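Side-chain contacts in protein gp18 (Listeria monocytogenes EGD-e, PDB 3GS9), which is a prophage tail protein of the endopeptidase tail family and probably serves as a structural part of the phage tail: residues 91-94 with 95-98; 103-106 with 107-111. All coordinates share one frame; numbering follows the deposited sequence. Where two conformers were deposited one is given.

Contact 1 and contact 2 lie in series at the two ends of strand 100-106. Residues 92-98 form a short 3-10 helix, led in by His91, between strand 83-90 and that strand. Residues 103-111 take the chain off the strand and into helix 111-118. The contact centres are 23 Å apart and the nearest atoms about 11 Å, so the two do not touch. Helix 150-161 is a shared neighbour: its Leu151 and Ile154 meet contact 1, and its Leu157 and Tyr161 meet contact 2. Contact 1 is partly buried and its far end reaches a second subunit. Contact 2 is a surface corner that touches no other chain of the assembly.

Contact 1. Residues 91-94 with 95-98; sequences HIYY and TCQD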
ATOM      1  N   HIS A  91     -15.242  19.893  -6.003  1.00 15.69           N
ATOM      2  CA  HIS A  91     -16.624  20.295  -5.787  1.00 14.09           C
ATOM      3  C   HIS A  91     -16.914  20.541  -4.289  1.00 13.08           C
ATOM      4  O   HIS A  91     -16.376  19.874  -3.427  1.00 13.77           O
ATOM      5  CB  HIS A  91     -17.537  19.239  -6.364  1.00 13.04           C
ATOM      6  CG  HIS A  91     -18.967  19.660  -6.372  1.00 15.68           C
ATOM      7  ND1 HIS A  91     -19.807  19.401  -5.316  1.00 15.77           N
ATOM      8  CD2 HIS A  91     -19.687  20.375  -7.268  1.00 15.63           C
ATOM      9  CE1 HIS A  91     -21.005  19.903  -5.583  1.00 16.15           C
ATOM     10  NE2 HIS A  91     -20.959  20.493  -6.763  1.00 17.31           N
ATOM     11  N   ILE A  92     -17.780  21.516  -4.008  1.00 12.42           N
ATOM     12  CA  ILE A  92     -18.151  21.873  -2.634  1.00 14.16           C
ATOM     13  C   ILE A  92     -18.629  20.690  -1.768  1.00 13.15           C
ATOM     14  O   ILE A  92     -18.440  20.684  -0.571  1.00 13.63           O
ATOM     15  CB  ILE A  92     -19.224  23.021  -2.658  1.00 14.61           C
ATOM     16  CG1 ILE A  92     -19.338  23.664  -1.277  1.00 21.50           C
ATOM     17  CG2 ILE A  92     -20.527  22.549  -3.259  1.00 16.01           C
ATOM     18  CD1 ILE A  92     -18.158  24.487  -0.935  1.00 27.36           C
ATOM     19  N   TYR A  93     -19.165  19.649  -2.411  1.00 12.67           N
ATOM     20  CA  TYR A  93     -19.555  18.426  -1.688  1.00 15.56           C
ATOM     21  C   TYR A  93     -18.438  17.936  -0.784  1.00 13.69           C
ATOM     22  O   TYR A  93     -18.676  17.593   0.368  1.00 14.93           O
ATOM     23  CB  TYR A  93     -19.907  17.346  -2.680  1.00 15.23           C
ATOM     24  CG  TYR A  93     -20.081  15.975  -2.060  1.00 14.32           C
ATOM     25  CD1 TYR A  93     -21.105  15.742  -1.140  1.00 16.38           C
ATOM     26  CD2 TYR A  93     -19.271  14.922  -2.432  1.00 20.66           C
ATOM     27  CE1 TYR A  93     -21.268  14.493  -0.555  1.00 15.28           C
ATOM     28  CE2 TYR A  93     -19.446  13.660  -1.881  1.00 23.00           C
ATOM     29  CZ  TYR A  93     -20.460  13.460  -0.945  1.00 18.57           C
ATOM     30  OH  TYR A  93     -20.647  12.202  -0.410  1.00 21.09           O
ATOM     31  N   TYR A  94     -17.223  17.924  -1.313  1.00 14.06           N
ATOM     32  CA  TYR A  94     -16.058  17.338  -0.597  1.00 15.34           C
ATOM     33  C   TYR A  94     -15.652  18.095   0.658  1.00 14.67           C
ATOM     34  O   TYR A  94     -14.955  17.555   1.525  1.00 18.51           O
ATOM     35  CB  TYR A  94     -14.887  17.124  -1.540  1.00 16.29           C
ATOM     36  CG  TYR A  94     -15.211  16.020  -2.484  1.00 16.82           C
ATOM     37  CD1 TYR A  94     -15.208  14.724  -2.056  1.00 17.24           C
ATOM     38  CD2 TYR A  94     -15.661  16.290  -3.763  1.00 19.68           C
ATOM     39  CE1 TYR A  94     -15.565  13.678  -2.886  1.00 23.28           C
ATOM     40  CE2 TYR A  94     -16.024  15.248  -4.631  1.00 19.07           C
ATOM     41  CZ  TYR A  94     -15.969  13.950  -4.174  1.00 18.46           C
ATOM     42  OH  TYR A  94     -16.307  12.883  -4.957  1.00 24.10           O
ATOM     43  N   THR A  95     -16.142  19.341   0.795  1.00 15.25           N
ATOM     44  CA  THR A  95     -15.921  20.082   2.032  1.00 15.00           C
ATOM     45  C   THR A  95     -16.666  19.530   3.254  1.00 13.08           C
ATOM     46  O   THR A  95     -16.399  19.969   4.347  1.00 14.47           O
ATOM     47  CB  THR A  95     -16.223  21.624   1.899  1.00 15.89           C
ATOM     48  OG1 THR A  95     -17.635  21.863   1.765  1.00 17.16           O
ATOM     49  CG2 THR A  95     -15.422  22.222   0.726  1.00 15.95           C
ATOM     50  N   CYS A  96     -17.601  18.596   3.058  1.00 16.32           N
ATOM     51  CA  CYS A  96     -18.270  17.942   4.193  1.00 15.65           C
ATOM     52  C   CYS A  96     -17.300  17.182   5.098  1.00 13.62           C
ATOM     53  O   CYS A  96     -17.606  16.872   6.268  1.00 16.36           O
ATOM     54  CB  CYS A  96     -19.436  17.034   3.743  1.00 16.37           C
ATOM     55  SG  CYS A  96     -19.061  15.496   2.975  1.00 17.90           S
ATOM     56  N   GLN A  97     -16.132  16.864   4.559  1.00 13.54           N
ATOM     57  CA  GLN A  97     -15.114  16.212   5.350  0.50 13.99           C
ATOM     58  C   GLN A  97     -14.586  17.081   6.505  1.00 14.98           C
ATOM     59  O   GLN A  97     -13.976  16.540   7.458  1.00 16.16           O
ATOM     60  CB  GLN A  97     -13.958  15.773   4.463  0.50 15.83           C
ATOM     61  CG  GLN A  97     -13.175  14.645   5.077  0.50 17.85           C
ATOM     62  CD  GLN A  97     -11.744  14.639   4.665  0.50 22.78           C
ATOM     63  OE1 GLN A  97     -11.368  15.264   3.675  0.50 23.97           O
ATOM     64  NE2 GLN A  97     -10.910  13.937   5.439  0.50 22.02           N
ATOM     65  N   ASP A  98     -14.865  18.392   6.449  1.00 14.38           N
ATOM     66  CA  ASP A  98     -14.511  19.313   7.544  1.00 12.71           C
ATOM     67  C   ASP A  98     -15.401  19.128   8.787  1.00 15.77           C
ATOM     68  O   ASP A  98     -15.128  19.680   9.836  1.00 16.54           O
ATOM     69  CB  ASP A  98     -14.554  20.787   7.066  1.00 14.66           C
ATOM     70  CG  ASP A  98     -13.366  21.178   6.171  1.00 16.82           C
ATOM     71  OD1 ASP A  98     -12.314  20.501   6.211  1.00 21.86           O
ATOM     72  OD2 ASP A  98     -13.485  22.213   5.467  1.00 20.36           O
TER
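Thr95 bonds to Ile92 O twice, in a 3-10 helix that joins strand 83-90 to strand 100-106. Thr95 OG1 donates to Ile92 O at 2.7 Å, in the carbonyl plane. Thr95 N reaches the same Ile92 O at 3.0 Å, from above that plane. One carbonyl is thus held by the hydroxyl and the amide of one residue. The torsion of Thr95 makes this possible: with chi1 at 71°, OG1 sits between the backbone N and the carbonyl carbon and turns back to the preceding turn. The Ile92 side chain crosses that of Thr95 at a slant, with Ile92 CD1 3.8 Å from Thr95 OG1 and 3.9 Å from Thr95 CG2.

The i to i+3 pattern continues. Cys96 N donates to Tyr93 O at 3.1 Å in a nearly straight bond, and Gln97 N makes a weak one to Tyr94 O. At the start, His91 O accepts from Tyr94 N, while His91 ND1 accepts from Tyr93 N, which is tilted from the ring plane. The other ring nitrogen, His91 NE2, is bonded to Gln67 OE1, so both nitrogens have partners.

Tyr93 turns an edge toward one face of the Tyr94 ring, with Tyr93 CD2 above the centre of that face. Leu151 of helix 150-161 packs against Tyr93, Tyr94 and Cys96. At the far end, backbone hydrogen bonds link Asp98 to a second subunit. Cys96 SG makes a loose sulfur-aromatic contact: it lies 4.7 Å from the centroid of the Tyr93 ring, 25° off the ring normal.

Contact 2. Residues 103-106 with 107-111; sequences DAIT and GSFTL
Thr106 OG1 is hydrogen-bonded to Asn144 N of strand 141-149, and the backbone of Thr106 meets the Phe109 ring across a strand-to-helix corner. Strand 100-106 ends here, and the chain turns at Gly107 before helix 111-118 begins. No N or O atom of 103-106 is hydrogen-bonded to one of 107-111, so the contact between them is apolar packing. Backbone hydrogen bonds go instead to strand 141-149 and the residue before it, in the same chain: Ile105 to Phe145, Gly107 to Gln142 and Phe109 to Val140.

The Phe109 ring fills the inside of the corner. Its chi1 of -57° sets CG anti to the carbonyl carbon, which folds the ring back toward the end of the strand. Phe109 CE2 lies 3.4 Å from Thr106 C. Phe109 CZ is 3.5 Å from Thr106 O. The backbone at Ile105 C and Thr106 N meets the edge of the ring, in its plane. One face is covered by Gly107 C, 3.8 Å above the plane and over the ring centre. Gly107 itself has phi 153° and psi -180°. At these angles a CB would be jammed against Thr106 O, which calls for glycine at the corner.

Ile105 adds the side-chain part. Its CG1 sits between the backbone N and the carbonyl carbon, and the side chain runs on extended, which carries CD1 obliquely to the ring. Beyond the corner, Cys114 of helix 111-118 also packs on Phe109. Thr110 is the N-cap of that helix, with its OG1 bonded to a backbone N just further on. Between side chains the closest pair is Ile105 CD1 and Phe109 CE2, 3.5 Å apart; Ile105 CD1 is also 3.7 Å from Phe109 CD2.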
ATOM      1  N   ASP A 103     -20.373  11.312  17.870  1.00 17.57           N
ATOM      2  CA  ASP A 103     -21.394  10.465  18.545  1.00 18.09           C
ATOM      3  C   ASP A 103     -21.752   9.286  17.642  1.00 17.96           C
ATOM      4  O   ASP A 103     -21.748   9.415  16.420  1.00 19.12           O
ATOM      5  CB  ASP A 103     -22.642  11.282  18.832  1.00 19.87           C
ATOM      6  CG  ASP A 103     -22.412  12.368  19.894  1.00 27.87           C
ATOM      7  OD1 ASP A 103     -21.483  12.208  20.709  1.00 24.70           O
ATOM      8  OD2 ASP A 103     -23.158  13.368  19.890  1.00 36.30           O
ATOM      9  N   ALA A 104     -22.050   8.131  18.251  1.00 18.92           N
ATOM     10  CA  ALA A 104     -22.337   6.914  17.512  1.00 20.15           C
ATOM     11  C   ALA A 104     -23.693   6.368  17.970  1.00 20.43           C
ATOM     12  O   ALA A 104     -24.135   6.635  19.097  1.00 21.23           O
ATOM     13  CB  ALA A 104     -21.196   5.885  17.686  1.00 20.29           C
ATOM     14  N   ILE A 105     -24.393   5.681  17.061  1.00 19.27           N
ATOM     15  CA  ILE A 105     -25.697   5.093  17.352  1.00 18.13           C
ATOM     16  C   ILE A 105     -25.740   3.631  16.918  1.00 16.70           C
ATOM     17  O   ILE A 105     -25.059   3.209  15.989  1.00 18.98           O
ATOM     18  CB  ILE A 105     -26.850   5.876  16.717  1.00 16.20           C
ATOM     19  CG1 ILE A 105     -26.685   5.957  15.183  1.00 15.82           C
ATOM     20  CG2 ILE A 105     -26.949   7.258  17.322  1.00 17.73           C
ATOM     21  CD1 ILE A 105     -27.891   6.520  14.512  1.00 20.24           C
ATOM     22  N   THR A 106     -26.529   2.859  17.656  1.00 18.21           N
ATOM     23  CA  THR A 106     -26.662   1.446  17.433  1.00 18.35           C
ATOM     24  C   THR A 106     -28.119   1.050  17.387  1.00 18.88           C
ATOM     25  O   THR A 106     -28.892   1.388  18.282  1.00 18.04           O
ATOM     26  CB  THR A 106     -25.964   0.693  18.557  1.00 18.44           C
ATOM     27  OG1 THR A 106     -24.551   0.924  18.430  1.00 17.76           O
ATOM     28  CG2 THR A 106     -26.275  -0.778  18.508  1.00 17.11           C
ATOM     29  N   GLY A 107     -28.491   0.319  16.349  1.00 16.67           N
ATOM     30  CA  GLY A 107     -29.866  -0.102  16.220  1.00 16.76           C
ATOM     31  C   GLY A 107     -30.253  -0.329  14.797  1.00 17.81           C
ATOM     32  O   GLY A 107     -29.427  -0.186  13.887  1.00 17.01           O
ATOM     33  N   SER A 108     -31.508  -0.709  14.599  1.00 15.78           N
ATOM     34  CA  SER A 108     -32.007  -0.947  13.245  0.50 16.33           C
ATOM     35  C   SER A 108     -32.552   0.364  12.713  1.00 17.32           C
ATOM     36  O   SER A 108     -33.615   0.822  13.156  1.00 17.30           O
ATOM     37  CB  SER A 108     -33.078  -2.041  13.216  0.50 16.74           C
ATOM     38  OG  SER A 108     -33.542  -2.279  11.892  0.50 15.53           O
ATOM     39  N   PHE A 109     -31.822   0.960  11.771  1.00 16.49           N
ATOM     40  CA  PHE A 109     -32.147   2.306  11.292  1.00 15.70           C
ATOM     41  C   PHE A 109     -32.336   2.405   9.782  1.00 17.37           C
ATOM     42  O   PHE A 109     -31.676   1.707   8.998  1.00 15.67           O
ATOM     43  CB  PHE A 109     -31.046   3.325  11.683  1.00 17.49           C
ATOM     44  CG  PHE A 109     -30.775   3.415  13.171  1.00 15.64           C
ATOM     45  CD1 PHE A 109     -31.814   3.665  14.093  1.00 22.02           C
ATOM     46  CD2 PHE A 109     -29.483   3.258  13.657  1.00 15.25           C
ATOM     47  CE1 PHE A 109     -31.559   3.757  15.478  1.00 18.54           C
ATOM     48  CE2 PHE A 109     -29.223   3.334  15.061  1.00 20.00           C
ATOM     49  CZ  PHE A 109     -30.238   3.615  15.956  1.00 20.17           C
ATOM     50  N   THR A 110     -33.160   3.365   9.387  1.00 16.15           N
ATOM     51  CA  THR A 110     -33.336   3.715   8.007  1.00 15.86           C
ATOM     52  C   THR A 110     -32.202   4.637   7.571  1.00 16.57           C
ATOM     53  O   THR A 110     -31.544   5.273   8.407  1.00 15.11           O
ATOM     54  CB  THR A 110     -34.696   4.419   7.779  1.00 18.90           C
ATOM     55  OG1 THR A 110     -34.748   5.610   8.567  1.00 17.17           O
ATOM     56  CG2 THR A 110     -35.857   3.488   8.164  1.00 19.27           C
ATOM     57  N   LEU A 111     -31.993   4.751   6.261  1.00 16.67           N
ATOM     58  CA  LEU A 111     -31.052   5.726   5.731  1.00 16.84           C
ATOM     59  C   LEU A 111     -31.363   7.113   6.266  1.00 16.59           C
ATOM     60  O   LEU A 111     -30.455   7.879   6.577  1.00 16.04           O
ATOM     61  CB  LEU A 111     -31.127   5.751   4.209  1.00 13.98           C
ATOM     62  CG  LEU A 111     -30.192   6.699   3.458  1.00 18.16           C
ATOM     63  CD1 LEU A 111     -28.695   6.468   3.852  1.00 15.05           C
ATOM     64  CD2 LEU A 111     -30.431   6.525   1.967  1.00 13.67           C
TER